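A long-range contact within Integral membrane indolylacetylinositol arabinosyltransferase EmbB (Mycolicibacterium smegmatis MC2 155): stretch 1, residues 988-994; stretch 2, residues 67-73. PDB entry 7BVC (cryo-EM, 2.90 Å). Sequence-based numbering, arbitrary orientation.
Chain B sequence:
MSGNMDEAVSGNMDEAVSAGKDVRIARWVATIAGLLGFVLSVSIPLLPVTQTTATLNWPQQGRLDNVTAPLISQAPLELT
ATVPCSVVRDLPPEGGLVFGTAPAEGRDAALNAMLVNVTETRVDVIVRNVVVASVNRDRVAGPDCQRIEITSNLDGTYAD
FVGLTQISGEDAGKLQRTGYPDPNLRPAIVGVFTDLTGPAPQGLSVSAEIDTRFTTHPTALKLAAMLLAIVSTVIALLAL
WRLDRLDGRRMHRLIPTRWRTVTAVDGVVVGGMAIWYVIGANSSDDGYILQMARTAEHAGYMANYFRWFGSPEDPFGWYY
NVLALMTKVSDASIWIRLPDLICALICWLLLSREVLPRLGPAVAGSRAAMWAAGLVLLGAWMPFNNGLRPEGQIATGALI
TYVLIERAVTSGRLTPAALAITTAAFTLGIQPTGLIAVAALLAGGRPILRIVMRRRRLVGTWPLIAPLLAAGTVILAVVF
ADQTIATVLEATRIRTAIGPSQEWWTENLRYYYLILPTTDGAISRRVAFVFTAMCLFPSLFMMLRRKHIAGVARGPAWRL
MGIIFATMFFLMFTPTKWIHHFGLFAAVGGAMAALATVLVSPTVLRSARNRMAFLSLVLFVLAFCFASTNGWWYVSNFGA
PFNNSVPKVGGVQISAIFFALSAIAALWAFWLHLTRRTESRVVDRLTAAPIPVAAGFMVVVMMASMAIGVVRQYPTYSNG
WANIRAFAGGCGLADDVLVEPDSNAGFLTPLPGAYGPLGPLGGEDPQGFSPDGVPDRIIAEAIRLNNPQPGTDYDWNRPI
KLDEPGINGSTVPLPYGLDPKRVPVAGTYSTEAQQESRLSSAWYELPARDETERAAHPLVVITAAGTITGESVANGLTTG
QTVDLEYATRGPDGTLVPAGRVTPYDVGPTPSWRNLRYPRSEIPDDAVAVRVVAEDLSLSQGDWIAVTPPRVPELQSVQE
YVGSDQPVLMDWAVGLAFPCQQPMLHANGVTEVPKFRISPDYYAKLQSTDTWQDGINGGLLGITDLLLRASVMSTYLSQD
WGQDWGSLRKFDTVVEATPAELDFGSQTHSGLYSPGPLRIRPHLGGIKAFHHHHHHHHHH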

# COMPACT_ATOMS: atom_id res chain seq x y z
N ASN B 988 12.05 -23.10 -30.51
CA ASN B 988 12.98 -22.39 -31.39
C ASN B 988 12.62 -20.91 -31.52
O ASN B 988 12.81 -20.31 -32.57
CB ASN B 988 13.05 -23.04 -32.77
CG ASN B 988 13.73 -24.39 -32.74
OD1 ASN B 988 14.62 -24.63 -31.93
ND2 ASN B 988 13.30 -25.28 -33.62
N GLY B 989 12.10 -20.32 -30.45
CA GLY B 989 11.80 -18.90 -30.43
C GLY B 989 10.48 -18.50 -31.04
O GLY B 989 10.11 -17.33 -30.93
N VAL B 990 9.77 -19.41 -31.69
CA VAL B 990 8.50 -19.12 -32.33
C VAL B 990 7.38 -19.81 -31.56
O VAL B 990 7.54 -20.94 -31.10
CB VAL B 990 8.52 -19.55 -33.81
CG1 VAL B 990 7.15 -19.38 -34.44
CG2 VAL B 990 9.54 -18.73 -34.57
N THR B 991 6.25 -19.11 -31.43
CA THR B 991 5.12 -19.55 -30.64
C THR B 991 3.96 -19.91 -31.57
O THR B 991 3.90 -19.47 -32.71
CB THR B 991 4.71 -18.44 -29.65
OG1 THR B 991 5.82 -18.16 -28.79
CG2 THR B 991 3.54 -18.85 -28.79
N GLU B 992 3.05 -20.75 -31.07
CA GLU B 992 1.85 -21.10 -31.81
C GLU B 992 0.83 -19.96 -31.73
O GLU B 992 1.01 -18.97 -31.03
CB GLU B 992 1.24 -22.39 -31.28
CG GLU B 992 1.95 -23.65 -31.75
CD GLU B 992 1.37 -24.90 -31.13
OE1 GLU B 992 0.62 -24.78 -30.14
OE2 GLU B 992 1.66 -26.01 -31.63
N VAL B 993 -0.27 -20.13 -32.46
CA VAL B 993 -1.35 -19.16 -32.51
C VAL B 993 -2.53 -19.72 -31.72
O VAL B 993 -3.05 -20.78 -32.08
CB VAL B 993 -1.77 -18.85 -33.96
CG1 VAL B 993 -2.94 -17.89 -33.97
CG2 VAL B 993 -0.60 -18.27 -34.73
N PRO B 994 -2.96 -19.07 -30.65
CA PRO B 994 -4.07 -19.59 -29.86
C PRO B 994 -5.42 -19.26 -30.48
O PRO B 994 -5.55 -18.38 -31.33
CB PRO B 994 -3.90 -18.88 -28.51
CG PRO B 994 -3.31 -17.57 -28.89
CD PRO B 994 -2.43 -17.81 -30.09
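Stretch 2, residues 67-73: VTAPLIS

Stretch 2 meets stretch 1 through a single beta bridge, Val990 with Leu71, whose CA atoms are 4.5 Å apart. The touching parts run 126° apart end to end, so they cross obliquely with partly opposed directions. Val67 and Thr68 are strand. From Ala69 on the chain is loop, extended at Pro70 (phi/psi -70/123) and Leu71 (-83/142) and turning at Ile72 (-77/-29).

Two backbone hydrogen bonds frame the bridge. Thr991 N donates to Pro70 O at 2.8 Å, and Ile72 N donates to Gly989 O at 2.8 Å. Each acceptor also receives a CA-H contact: Val990 CA lies 3.3 Å from Pro70 O, and Leu71 CA lies 3.3 Å from Gly989 O. Pro70 has no amide hydrogen to give, but its carbonyl serves as acceptor. Gly989 has a positive phi of 83°, which favours glycine.

The side chains pack around this backbone pairing. Val990 is t (chi1 174°). In this rotamer its CG2 meets Leu71 CD2 at 3.7 Å, while its CG1 lies 4.3 Å from Pro70 CD and 4.4 Å from Ala69 CB. Leu71 points away at CA-to-CB, yet its m, t conformation brings its end back to Val990. Thr991 is m, with OG1 3.7 Å from Ile72 CB; this is a packing contact. Ile72 is t, p, and its CA-to-CB bond is sideways to stretch 1. The Pro70 ring, C-gamma endo, has CG 4.5 Å from Thr991 CB and 4.2 Å from Glu992 O. The Glu992 side chain points away and takes no part in the contact. Farther along, Val993, t, reaches Thr68 with CG2 4.2 Å from OG1. Thr68 is also t and points toward stretch 1. The two stretches bury 374 Å² in all, with Pro70 the most covered residue.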

# COMPACT_ATOMS: atom_id res chain seq x y z
N VAL B 67 2.47 -14.66 -44.07
CA VAL B 67 3.12 -15.66 -43.25
C VAL B 67 3.04 -15.23 -41.79
O VAL B 67 3.18 -14.04 -41.48
CB VAL B 67 4.59 -15.87 -43.69
CG1 VAL B 67 5.41 -16.51 -42.59
CG2 VAL B 67 4.65 -16.72 -44.94
N THR B 68 2.79 -16.18 -40.90
CA THR B 68 2.76 -15.93 -39.47
C THR B 68 3.87 -16.71 -38.78
O THR B 68 4.12 -17.87 -39.11
CB THR B 68 1.39 -16.28 -38.87
OG1 THR B 68 1.31 -15.81 -37.52
CG2 THR B 68 1.12 -17.77 -38.91
N ALA B 69 4.57 -16.05 -37.86
CA ALA B 69 5.65 -16.65 -37.09
C ALA B 69 5.93 -15.81 -35.86
O ALA B 69 6.96 -15.13 -35.79
CB ALA B 69 6.92 -16.79 -37.94
N PRO B 70 5.05 -15.84 -34.85
CA PRO B 70 5.20 -14.94 -33.70
C PRO B 70 6.39 -15.33 -32.84
O PRO B 70 6.47 -16.46 -32.35
CB PRO B 70 3.88 -15.10 -32.95
CG PRO B 70 3.35 -16.41 -33.38
CD PRO B 70 3.84 -16.66 -34.77
N LEU B 71 7.32 -14.39 -32.66
CA LEU B 71 8.51 -14.64 -31.87
C LEU B 71 8.22 -14.46 -30.38
O LEU B 71 7.47 -13.57 -29.99
CB LEU B 71 9.64 -13.71 -32.29
CG LEU B 71 9.99 -13.66 -33.78
CD1 LEU B 71 11.31 -12.95 -33.99
CD2 LEU B 71 10.03 -15.06 -34.36
N ILE B 72 8.82 -15.32 -29.56
CA ILE B 72 8.61 -15.23 -28.12
C ILE B 72 9.43 -14.09 -27.52
O ILE B 72 9.03 -13.49 -26.52
CB ILE B 72 8.93 -16.58 -27.45
CG1 ILE B 72 8.63 -16.53 -25.95
CG2 ILE B 72 10.38 -16.96 -27.67
CD1 ILE B 72 7.16 -16.54 -25.63
N SER B 73 10.57 -13.75 -28.13
CA SER B 73 11.42 -12.68 -27.64
C SER B 73 11.03 -11.31 -28.18
O SER B 73 11.63 -10.31 -27.77
CB SER B 73 12.88 -12.98 -28.00
OG SER B 73 13.02 -13.24 -29.38